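Local coordinates for uncharacterized protein (Bordetella bronchiseptica, PDB 4XG0), which probably acts as a kinase of the DUF1537 family in acid-sugar catabolism, pairing a sugar-binding N-terminal domain with a nucleotide-binding C-terminal domain, at residues 134-139 / 207-212; 199-204 / 226-230; 282-286 / 297-301. All blocks are in the same frame, centred on the assembly; numbering follows the deposited sequence.

Contact 1 of 3, residues 134-139 / 207-212; sequences AIAVVC and APVVVV
Ala136 and Val138 of strand 135-139 are joined to Pro208, Val210 and Val212 by four backbone hydrogen bonds that define a regular parallel ladder. Ala136 N donates to Pro208 O at 2.8 Å, and Val210 N returns a bond to Ala136 O at 3.0 Å, so Ala136 is held by the two residues that flank its partner Val209. One step on, Val138 N reaches Val210 O at 2.8 Å with a nearly straight N-H...O angle of 174°, and Val212 N closes the ladder on Val138 O. The axes of the two short strands lie 4.8 Å apart and diverge by 24°, a normal twist. Three of the acceptors also receive a CA-H...O contact, as where Ile135 CA approaches Pro208 O at 3.2 Å.

The side chains meet through methyl groups on both faces of the sheet. On one, Val137 and Val212 lie side by side and point the same way, Val137 CG1 being 4.1 Å from Val212 CG2. Val210 holds CG1 between its backbone N and carbonyl carbon (chi1 60°), which directs this methyl toward Ile135 CG2. The other face carries the Ala136-Val209 and Val138-Val211 pairs. At the entry to the ladder, the CB of Ala207 touches Ile135 CG1 at 3.9 Å, just ahead of the cis peptide bond that leads into Pro208.

Ile135, Val137 and Cys139 direct their own backbone bonds to strand 234-238 and to Arg233 just before it, making 135-139 an inner strand of the parallel sheet in the sugar-binding domain. Helix 217-230 covers Val137 and Val212 through Leu223, whereas helix 119-130 packs on Ala136 and Val209 and helix 179-183 on Val138, Val209 and Val211. The result is a three-layer alpha/beta sandwich around the two strands.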
ATOM      1  N   ALA A 134      -9.827 -17.831   9.843  1.00 38.22           N
ATOM      2  CA  ALA A 134      -9.731 -16.955   8.667  1.00 34.72           C
ATOM      3  C   ALA A 134     -11.027 -16.173   8.469  1.00 33.70           C
ATOM      4  O   ALA A 134     -12.136 -16.652   8.791  1.00 34.99           O
ATOM      5  CB  ALA A 134      -9.366 -17.747   7.417  1.00 37.76           C
ATOM      6  N   ILE A 135     -10.893 -14.939   8.011  1.00 31.89           N
ATOM      7  CA  ILE A 135     -12.071 -14.125   7.673  1.00 34.48           C
ATOM      8  C   ILE A 135     -11.980 -13.833   6.186  1.00 32.33           C
ATOM      9  O   ILE A 135     -10.944 -13.343   5.702  1.00 29.74           O
ATOM     10  CB  ILE A 135     -12.099 -12.789   8.448  1.00 33.89           C
ATOM     11  CG1 ILE A 135     -12.094 -13.036   9.957  1.00 41.55           C
ATOM     12  CG2 ILE A 135     -13.296 -11.935   8.016  1.00 35.45           C
ATOM     13  CD1 ILE A 135     -12.051 -11.778  10.785  1.00 44.62           C
ATOM     14  N   ALA A 136     -13.037 -14.127   5.438  1.00 31.61           N
ATOM     15  CA  ALA A 136     -13.054 -13.756   4.022  1.00 31.14           C
ATOM     16  C   ALA A 136     -13.686 -12.390   3.992  1.00 30.75           C
ATOM     17  O   ALA A 136     -14.842 -12.242   4.402  1.00 29.03           O
ATOM     18  CB  ALA A 136     -13.880 -14.753   3.189  1.00 30.25           C
ATOM     19  N   VAL A 137     -12.931 -11.408   3.513  1.00 23.27           N
ATOM     20  CA  VAL A 137     -13.363 -10.022   3.471  1.00 22.36           C
ATOM     21  C   VAL A 137     -13.630  -9.696   2.020  1.00 20.11           C
ATOM     22  O   VAL A 137     -12.709  -9.482   1.225  1.00 22.15           O
ATOM     23  CB  VAL A 137     -12.304  -9.100   4.069  1.00 24.88           C
ATOM     24  CG1 VAL A 137     -12.847  -7.655   4.125  1.00 22.55           C
ATOM     25  CG2 VAL A 137     -11.878  -9.625   5.457  1.00 30.50           C
ATOM     26  N   VAL A 138     -14.903  -9.657   1.678  1.00 22.77           N
ATOM     27  CA  VAL A 138     -15.309  -9.717   0.288  1.00 23.11           C
ATOM     28  C   VAL A 138     -15.730  -8.347  -0.209  1.00 19.10           C
ATOM     29  O   VAL A 138     -16.689  -7.727   0.303  1.00 22.27           O
ATOM     30  CB  VAL A 138     -16.482 -10.686   0.118  1.00 22.89           C
ATOM     31  CG1 VAL A 138     -16.859 -10.784  -1.319  1.00 19.71           C
ATOM     32  CG2 VAL A 138     -16.105 -12.065   0.636  1.00 25.57           C
ATOM     33  N   CYS A 139     -15.023  -7.868  -1.221  1.00 19.39           N
ATOM     34  CA  CYS A 139     -15.373  -6.594  -1.840  1.00 21.15           C
ATOM     35  C   CYS A 139     -14.844  -6.533  -3.288  1.00 21.40           C
ATOM     36  O   CYS A 139     -13.711  -6.111  -3.546  1.00 19.54           O
ATOM     37  CB  CYS A 139     -14.785  -5.448  -1.040  1.00 17.46           C
ATOM     38  SG  CYS A 139     -15.067  -3.828  -1.822  1.00 20.98           S
ATOM     39  N   ALA A 207     -17.043 -11.853  11.560  1.00 36.04           N
ATOM     40  CA  ALA A 207     -16.415 -13.072  11.084  1.00 36.09           C
ATOM     41  C   ALA A 207     -17.472 -14.158  10.925  1.00 37.64           C
ATOM     42  O   ALA A 207     -18.479 -14.140  11.622  1.00 45.89           O
ATOM     43  CB  ALA A 207     -15.351 -13.520  12.091  1.00 43.28           C
ATOM     44  N   PRO A 208     -17.231 -15.151  10.054  1.00 37.99           N
ATOM     45  CA  PRO A 208     -16.032 -15.446   9.272  1.00 39.70           C
ATOM     46  C   PRO A 208     -16.076 -14.979   7.821  1.00 32.61           C
ATOM     47  O   PRO A 208     -15.074 -15.126   7.106  1.00 31.25           O
ATOM     48  CB  PRO A 208     -16.011 -16.966   9.273  1.00 40.67           C
ATOM     49  CG  PRO A 208     -17.472 -17.322   9.199  1.00 43.94           C
ATOM     50  CD  PRO A 208     -18.179 -16.283  10.032  1.00 44.64           C
ATOM     51  N   VAL A 209     -17.206 -14.459   7.374  1.00 35.78           N
ATOM     52  CA  VAL A 209     -17.318 -13.990   6.006  1.00 36.98           C
ATOM     53  C   VAL A 209     -18.122 -12.707   6.049  1.00 34.71           C
ATOM     54  O   VAL A 209     -19.183 -12.665   6.665  1.00 37.09           O
ATOM     55  CB  VAL A 209     -18.022 -15.019   5.107  1.00 34.85           C
ATOM     56  CG1 VAL A 209     -18.169 -14.483   3.720  1.00 28.70           C
ATOM     57  CG2 VAL A 209     -17.278 -16.325   5.089  1.00 33.11           C
ATOM     58  N   VAL A 210     -17.617 -11.653   5.427  1.00 27.45           N
ATOM     59  CA  VAL A 210     -18.325 -10.382   5.426  1.00 31.32           C
ATOM     60  C   VAL A 210     -18.069  -9.617   4.149  1.00 27.62           C
ATOM     61  O   VAL A 210     -16.950  -9.613   3.617  1.00 27.20           O
ATOM     62  CB  VAL A 210     -17.961  -9.496   6.653  1.00 28.24           C
ATOM     63  CG1 VAL A 210     -16.455  -9.176   6.681  1.00 29.04           C
ATOM     64  CG2 VAL A 210     -18.792  -8.208   6.678  1.00 37.04           C
ATOM     65  N   VAL A 211     -19.133  -8.990   3.661  1.00 28.60           N
ATOM     66  CA  VAL A 211     -19.086  -8.116   2.495  1.00 24.97           C
ATOM     67  C   VAL A 211     -18.955  -6.663   2.955  1.00 26.91           C
ATOM     68  O   VAL A 211     -19.690  -6.215   3.827  1.00 26.10           O
ATOM     69  CB  VAL A 211     -20.377  -8.298   1.641  1.00 30.56           C
ATOM     70  CG1 VAL A 211     -20.341  -7.425   0.414  1.00 24.55           C
ATOM     71  CG2 VAL A 211     -20.523  -9.739   1.224  1.00 33.45           C
ATOM     72  N   VAL A 212     -18.010  -5.941   2.368  1.00 22.57           N
ATOM     73  CA  VAL A 212     -17.791  -4.531   2.682  1.00 24.81           C
ATOM     74  C   VAL A 212     -18.042  -3.640   1.463  1.00 19.74           C
ATOM     75  O   VAL A 212     -17.620  -3.914   0.345  1.00 22.17           O
ATOM     76  CB  VAL A 212     -16.354  -4.294   3.238  1.00 25.07           C
ATOM     77  CG1 VAL A 212     -16.156  -2.813   3.581  1.00 27.18           C
ATOM     78  CG2 VAL A 212     -16.099  -5.201   4.446  1.00 22.15           C
TER

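Contact 2 of 3, residues 199-204 / 226-230; sequences LARRIA and AIGVL
Leu199 opens the contact by laying its branch point against a methyl of the other helix, with Leu199 CG 3.9 Å from Ala226 CB. With CG anti to the backbone N (chi1 177°), both CG and CD2 come against that methyl. Ala200 follows at the point of closest backbone approach, its CA 4.6 Å from the CA of Ala226. Three neighbours surround its single methyl: Ala200 CB lies 3.6 Å from Ala226 O and 3.8 Å from Val229 CG1, and the branch point of Leu230 adds a looser touch. The facing alanines are consistent with the 8.7 Å between the axes of segments 199-204 and 226-230, which are inclined at -65°.

One turn later, Ile203 sends its two branches to different partners. CG2, anti to the backbone N, meets Leu230 CD1 at 3.6 Å where the two side chains cross obliquely, while CD1 extends back to Ala226 CB. Ala204 finishes the series, with Ala204 CB 4.0 Å from Leu230 CD2, a methyl that also rests on Ala200 O.

Both helices cover one face of the parallel sheet in the sugar-binding domain: helix 196-205 is the crossover between adjacent parallel strands 186-188 and 209-212, and helix 217-230 leads from 209-212 to 234-238. Ile203 reaches Ile135 and Val137 of that sheet, so helices and strands share one apolar core. The contact is apolar, with no hydrogen bond or salt bridge between the segments; the carbonyl oxygens it covers, Ala200 O and Ala226 O, accept from Ala204 N and Leu230 N in their own helices. Association here therefore probably depends on shape and burial, and the small residues are consistent with the backbone approach.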
ATOM      1  N   LEU A 199     -12.790   0.402  11.457  1.00 31.20           N
ATOM      2  CA  LEU A 199     -13.362  -0.508  10.466  1.00 35.19           C
ATOM      3  C   LEU A 199     -12.883  -1.946  10.687  1.00 34.42           C
ATOM      4  O   LEU A 199     -13.645  -2.894  10.531  1.00 36.58           O
ATOM      5  CB  LEU A 199     -13.006  -0.059   9.061  1.00 33.23           C
ATOM      6  CG  LEU A 199     -13.497  -0.975   7.934  1.00 31.73           C
ATOM      7  CD1 LEU A 199     -15.002  -1.203   8.058  1.00 33.25           C
ATOM      8  CD2 LEU A 199     -13.168  -0.386   6.592  1.00 27.51           C
ATOM      9  N   ALA A 200     -11.619  -2.098  11.063  1.00 36.55           N
ATOM     10  CA  ALA A 200     -11.046  -3.421  11.288  1.00 36.33           C
ATOM     11  C   ALA A 200     -11.758  -4.155  12.430  1.00 43.39           C
ATOM     12  O   ALA A 200     -12.041  -5.355  12.336  1.00 40.75           O
ATOM     13  CB  ALA A 200      -9.533  -3.304  11.567  1.00 39.56           C
ATOM     14  N   ARG A 201     -12.045  -3.432  13.512  1.00 41.97           N
ATOM     15  CA  ARG A 201     -12.784  -4.007  14.627  1.00 45.25           C
ATOM     16  C   ARG A 201     -14.106  -4.596  14.150  1.00 46.66           C
ATOM     17  O   ARG A 201     -14.457  -5.719  14.506  1.00 41.57           O
ATOM     18  CB  ARG A 201     -13.040  -2.949  15.703  1.00 45.64           C
ATOM     19  CG  ARG A 201     -12.002  -2.926  16.826  1.00 63.90           C
ATOM     20  CD  ARG A 201     -12.029  -1.609  17.611  1.00 67.43           C
ATOM     21  NE  ARG A 201     -10.681  -1.205  18.025  1.00 69.44           N
ATOM     22  CZ  ARG A 201     -10.162   0.016  17.870  1.00 71.02           C
ATOM     23  NH1 ARG A 201      -8.922   0.264  18.280  1.00 69.54           N
ATOM     24  NH2 ARG A 201     -10.867   0.998  17.315  1.00 69.25           N
ATOM     25  N   ARG A 202     -14.846  -3.837  13.345  1.00 39.38           N
ATOM     26  CA  ARG A 202     -16.159  -4.286  12.895  1.00 42.65           C
ATOM     27  C   ARG A 202     -16.090  -5.490  11.938  1.00 43.20           C
ATOM     28  O   ARG A 202     -17.008  -6.317  11.908  1.00 36.09           O
ATOM     29  CB  ARG A 202     -16.933  -3.127  12.255  1.00 43.15           C
ATOM     30  CG  ARG A 202     -17.150  -1.953  13.203  1.00 45.83           C
ATOM     31  CD  ARG A 202     -18.292  -1.068  12.752  1.00 46.74           C
ATOM     32  NE  ARG A 202     -18.006  -0.317  11.530  1.00 41.32           N
ATOM     33  CZ  ARG A 202     -18.777  -0.300  10.447  1.00 43.53           C
ATOM     34  NH1 ARG A 202     -18.429   0.431   9.404  1.00 43.94           N
ATOM     35  NH2 ARG A 202     -19.896  -1.008  10.386  1.00 52.26           N
ATOM     36  N   ILE A 203     -15.021  -5.593  11.144  1.00 34.83           N
ATOM     37  CA  ILE A 203     -14.892  -6.737  10.253  1.00 38.40           C
ATOM     38  C   ILE A 203     -14.629  -8.004  11.081  1.00 36.25           C
ATOM     39  O   ILE A 203     -15.133  -9.088  10.777  1.00 35.62           O
ATOM     40  CB  ILE A 203     -13.767  -6.528   9.234  1.00 28.03           C
ATOM     41  CG1 ILE A 203     -14.180  -5.486   8.195  1.00 26.52           C
ATOM     42  CG2 ILE A 203     -13.402  -7.840   8.556  1.00 26.12           C
ATOM     43  CD1 ILE A 203     -12.990  -4.963   7.345  1.00 27.03           C
ATOM     44  N   ALA A 204     -13.827  -7.870  12.126  1.00 41.12           N
ATOM     45  CA  ALA A 204     -13.530  -9.010  12.983  1.00 36.42           C
ATOM     46  C   ALA A 204     -14.811  -9.501  13.663  1.00 41.04           C
ATOM     47  O   ALA A 204     -15.051 -10.702  13.770  1.00 41.41           O
ATOM     48  CB  ALA A 204     -12.494  -8.630  14.039  1.00 40.49           C
ATOM     49  N   ALA A 226      -7.680  -1.519   6.776  1.00 22.33           N
ATOM     50  CA  ALA A 226      -8.324  -2.327   7.795  1.00 25.66           C
ATOM     51  C   ALA A 226      -7.889  -3.772   7.688  1.00 22.34           C
ATOM     52  O   ALA A 226      -7.612  -4.414   8.689  1.00 26.11           O
ATOM     53  CB  ALA A 226      -9.848  -2.230   7.693  1.00 25.78           C
ATOM     54  N   ILE A 227      -7.884  -4.288   6.473  1.00 26.25           N
ATOM     55  CA  ILE A 227      -7.401  -5.631   6.221  1.00 21.66           C
ATOM     56  C   ILE A 227      -5.953  -5.765   6.709  1.00 24.83           C
ATOM     57  O   ILE A 227      -5.594  -6.741   7.335  1.00 23.49           O
ATOM     58  CB  ILE A 227      -7.530  -6.000   4.729  1.00 21.64           C
ATOM     59  CG1 ILE A 227      -9.010  -6.310   4.420  1.00 24.71           C
ATOM     60  CG2 ILE A 227      -6.670  -7.207   4.380  1.00 23.95           C
ATOM     61  CD1 ILE A 227      -9.323  -6.306   2.994  1.00 27.44           C
ATOM     62  N   GLY A 228      -5.111  -4.770   6.433  1.00 21.11           N
ATOM     63  CA  GLY A 228      -3.743  -4.809   6.913  1.00 25.72           C
ATOM     64  C   GLY A 228      -3.671  -4.956   8.422  1.00 27.82           C
ATOM     65  O   GLY A 228      -2.916  -5.779   8.933  1.00 28.06           O
ATOM     66  N   VAL A 229      -4.449  -4.141   9.130  1.00 24.90           N
ATOM     67  CA  VAL A 229      -4.518  -4.187  10.581  1.00 27.59           C
ATOM     68  C   VAL A 229      -4.873  -5.586  11.069  1.00 28.81           C
ATOM     69  O   VAL A 229      -4.345  -6.031  12.089  1.00 33.56           O
ATOM     70  CB  VAL A 229      -5.540  -3.170  11.116  1.00 31.12           C
ATOM     71  CG1 VAL A 229      -5.826  -3.404  12.591  1.00 43.98           C
ATOM     72  CG2 VAL A 229      -5.039  -1.746  10.875  1.00 39.11           C
ATOM     73  N   LEU A 230      -5.791  -6.262  10.370  1.00 31.86           N
ATOM     74  CA  LEU A 230      -6.212  -7.602  10.779  1.00 33.78           C
ATOM     75  C   LEU A 230      -5.162  -8.675  10.521  1.00 31.85           C
ATOM     76  O   LEU A 230      -5.247  -9.770  11.072  1.00 40.12           O
ATOM     77  CB  LEU A 230      -7.526  -8.014  10.120  1.00 30.08           C
ATOM     78  CG  LEU A 230      -8.807  -7.281  10.552  1.00 33.04           C
ATOM     79  CD1 LEU A 230      -9.935  -7.599   9.585  1.00 32.73           C
ATOM     80  CD2 LEU A 230      -9.214  -7.619  11.977  1.00 39.79           C
TER

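Contact 3 of 3, residues 282-286 / 297-301; sequences ARTWA and NWAAW
Strand 283-285 and helix segment 297-301 run nearly antiparallel (172°) with axes 10.6 Å apart, and their backbones come nearest at Trp285 and Trp301. Three tryptophans and an asparagine bridge this separation. The indole of Trp285, with CG anti to its backbone N, extends toward the helix and is held there from several directions. At its edge, Trp285 NE1 donates to Asn297 OD1 at 3.0 Å, with the oxygen close to the ring plane and NE1 nearly along the C=O axis of the amide, though the N-H...O angle is somewhat bent. This bond probably helps fix the rotation of the indole, together with the rings packed on it.

Over one face of Trp285, Trp298 presents an edge in a T-shaped arrangement: the six-membered rings have centroids 5.1 Å apart and planes at 65°. The closest atoms are Trp285 CZ3 and Trp298 CE3, at 3.6 Å. Trp301 interacts differently, its five-membered ring forming an offset stack with that of Trp285 at a centroid distance of 4.4 Å and an interplanar angle of 29°. The methylene of Trp285 joins in, as Trp285 CB lies 3.6 Å from the centroid of the Trp301 five-membered ring, a CH-pi contact over the face. Arg283 O completes the setting at the edge of the Trp301 ring.

This aromatic cluster fastens helix 295-304 onto a strand outermost within this chain in the mixed sheet of the nucleotide-binding domain. Strand 283-285 is bonded through Arg283 and Trp285 to the parallel strand 317-321, whose Leu320 also touches Trp301. Leu342 of helix 334-349 packs on both Trp285 and Trp298, and Leu292 of helix 289-292 adds to the cover on Trp285.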
ATOM      1  N   ALA A 282       2.424  14.905  11.464  1.00 27.46           N
ATOM      2  CA  ALA A 282       3.880  14.839  11.529  1.00 26.23           C
ATOM      3  C   ALA A 282       4.443  15.663  12.680  1.00 23.48           C
ATOM      4  O   ALA A 282       4.122  16.833  12.848  1.00 29.61           O
ATOM      5  CB  ALA A 282       4.496  15.270  10.231  1.00 24.64           C
ATOM      6  N   ARG A 283       5.270  15.040  13.500  1.00 28.88           N
ATOM      7  CA  ARG A 283       5.951  15.776  14.541  1.00 27.83           C
ATOM      8  C   ARG A 283       6.986  16.698  13.912  1.00 31.59           C
ATOM      9  O   ARG A 283       7.842  16.258  13.137  1.00 28.84           O
ATOM     10  CB  ARG A 283       6.597  14.807  15.528  1.00 29.73           C
ATOM     11  CG  ARG A 283       5.559  13.985  16.286  1.00 39.27           C
ATOM     12  CD  ARG A 283       6.008  13.603  17.699  1.00 57.47           C
ATOM     13  NE  ARG A 283       4.850  13.320  18.552  1.00 68.66           N
ATOM     14  CZ  ARG A 283       4.315  12.112  18.740  1.00 68.52           C
ATOM     15  NH1 ARG A 283       3.252  11.975  19.530  1.00 71.79           N
ATOM     16  NH2 ARG A 283       4.828  11.036  18.155  1.00 58.56           N
ATOM     17  N   THR A 284       6.911  17.975  14.267  1.00 31.45           N
ATOM     18  CA  THR A 284       7.593  19.004  13.497  1.00 29.83           C
ATOM     19  C   THR A 284       8.572  19.821  14.339  1.00 26.33           C
ATOM     20  O   THR A 284       8.206  20.374  15.376  1.00 32.23           O
ATOM     21  CB  THR A 284       6.539  19.924  12.857  1.00 33.70           C
ATOM     22  OG1 THR A 284       5.760  19.168  11.912  1.00 34.41           O
ATOM     23  CG2 THR A 284       7.179  21.095  12.146  1.00 33.59           C
ATOM     24  N   TRP A 285       9.813  19.903  13.884  1.00 33.17           N
ATOM     25  CA  TRP A 285      10.777  20.826  14.467  1.00 35.47           C
ATOM     26  C   TRP A 285      10.778  22.047  13.577  1.00 28.14           C
ATOM     27  O   TRP A 285      11.144  21.957  12.397  1.00 26.49           O
ATOM     28  CB  TRP A 285      12.178  20.197  14.501  1.00 29.46           C
ATOM     29  CG  TRP A 285      13.181  20.936  15.290  1.00 31.14           C
ATOM     30  CD1 TRP A 285      13.042  21.403  16.564  1.00 30.41           C
ATOM     31  CD2 TRP A 285      14.522  21.273  14.886  1.00 27.51           C
ATOM     32  NE1 TRP A 285      14.210  22.016  16.977  1.00 28.62           N
ATOM     33  CE2 TRP A 285      15.132  21.942  15.967  1.00 28.28           C
ATOM     34  CE3 TRP A 285      15.250  21.094  13.713  1.00 25.89           C
ATOM     35  CZ2 TRP A 285      16.438  22.423  15.907  1.00 31.48           C
ATOM     36  CZ3 TRP A 285      16.553  21.573  13.662  1.00 26.89           C
ATOM     37  CH2 TRP A 285      17.127  22.215  14.749  1.00 28.83           C
ATOM     38  N   ALA A 286      10.321  23.172  14.125  1.00 28.31           N
ATOM     39  CA  ALA A 286      10.301  24.439  13.402  1.00 28.24           C
ATOM     40  C   ALA A 286      11.055  25.507  14.175  1.00 34.46           C
ATOM     41  O   ALA A 286      10.456  26.399  14.777  1.00 32.22           O
ATOM     42  CB  ALA A 286       8.850  24.883  13.187  1.00 34.21           C
ATOM     43  N   ASN A 297      19.220  22.985  21.252  1.00 33.99           N
ATOM     44  CA  ASN A 297      17.815  22.967  20.856  1.00 32.14           C
ATOM     45  C   ASN A 297      17.528  21.696  20.025  1.00 29.11           C
ATOM     46  O   ASN A 297      16.509  21.031  20.203  1.00 29.68           O
ATOM     47  CB  ASN A 297      17.494  24.235  20.053  1.00 40.03           C
ATOM     48  CG  ASN A 297      15.999  24.465  19.869  1.00 48.16           C
ATOM     49  OD1 ASN A 297      15.374  23.900  18.965  1.00 54.81           O
ATOM     50  ND2 ASN A 297      15.427  25.342  20.697  1.00 38.75           N
ATOM     51  N   TRP A 298      18.445  21.348  19.126  1.00 36.60           N
ATOM     52  CA  TRP A 298      18.320  20.125  18.331  1.00 31.24           C
ATOM     53  C   TRP A 298      18.291  18.904  19.243  1.00 36.12           C
ATOM     54  O   TRP A 298      17.399  18.058  19.129  1.00 34.87           O
ATOM     55  CB  TRP A 298      19.506  19.985  17.370  1.00 33.73           C
ATOM     56  CG  TRP A 298      19.632  18.621  16.715  1.00 31.15           C
ATOM     57  CD1 TRP A 298      20.621  17.691  16.939  1.00 35.38           C
ATOM     58  CD2 TRP A 298      18.763  18.045  15.736  1.00 24.31           C
ATOM     59  NE1 TRP A 298      20.408  16.578  16.167  1.00 28.64           N
ATOM     60  CE2 TRP A 298      19.277  16.777  15.411  1.00 26.78           C
ATOM     61  CE3 TRP A 298      17.597  18.482  15.091  1.00 25.38           C
ATOM     62  CZ2 TRP A 298      18.680  15.949  14.492  1.00 25.76           C
ATOM     63  CZ3 TRP A 298      17.006  17.664  14.185  1.00 29.97           C
ATOM     64  CH2 TRP A 298      17.543  16.396  13.889  1.00 28.69           C
ATOM     65  N   ALA A 299      19.284  18.817  20.135  1.00 33.05           N
ATOM     66  CA  ALA A 299      19.358  17.718  21.099  1.00 37.78           C
ATOM     67  C   ALA A 299      18.043  17.524  21.872  1.00 37.02           C
ATOM     68  O   ALA A 299      17.584  16.406  22.051  1.00 38.67           O
ATOM     69  CB  ALA A 299      20.514  17.938  22.050  1.00 39.70           C
ATOM     70  N   ALA A 300      17.430  18.615  22.310  1.00 43.33           N
ATOM     71  CA  ALA A 300      16.194  18.523  23.090  1.00 43.10           C
ATOM     72  C   ALA A 300      15.017  18.021  22.246  1.00 47.03           C
ATOM     73  O   ALA A 300      14.115  17.344  22.739  1.00 39.68           O
ATOM     74  CB  ALA A 300      15.858  19.878  23.713  1.00 50.07           C
ATOM     75  N   TRP A 301      15.002  18.356  20.964  1.00 40.84           N
ATOM     76  CA  TRP A 301      13.876  17.929  20.150  1.00 35.33           C
ATOM     77  C   TRP A 301      14.027  16.458  19.821  1.00 42.92           C
ATOM     78  O   TRP A 301      13.059  15.702  19.883  1.00 48.06           O
ATOM     79  CB  TRP A 301      13.749  18.771  18.886  1.00 31.15           C
ATOM     80  CG  TRP A 301      12.608  18.340  18.006  1.00 44.82           C
ATOM     81  CD1 TRP A 301      11.282  18.648  18.158  1.00 47.00           C
ATOM     82  CD2 TRP A 301      12.698  17.521  16.835  1.00 37.15           C
ATOM     83  NE1 TRP A 301      10.546  18.072  17.152  1.00 44.54           N
ATOM     84  CE2 TRP A 301      11.392  17.370  16.330  1.00 41.87           C
ATOM     85  CE3 TRP A 301      13.758  16.898  16.170  1.00 37.73           C
ATOM     86  CZ2 TRP A 301      11.120  16.632  15.174  1.00 36.03           C
ATOM     87  CZ3 TRP A 301      13.492  16.171  15.035  1.00 39.61           C
ATOM     88  CH2 TRP A 301      12.178  16.041  14.541  1.00 32.91           C
TER

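In the fold
From the N terminus, contact 1 is the first to open, at 134-139, and it closes at 207-212 by pairing two neighbouring strands. Contact 2 opens within that span, at 199-204, and closes beyond it at 226-230, so the two cross along the chain. They also meet in space: Val210 CG1 and Ile203 CG2 are 3.8 Å apart, joining the sheet of the sugar-binding domain to the helices on one face. Contact 3 follows in series, closing a short strand-to-helix connection in the nucleotide-binding domain. Its nearest atoms are about 17 Å from contact 2 and about 27 Å from contact 1; it lies in a different domain and touches neither of the others.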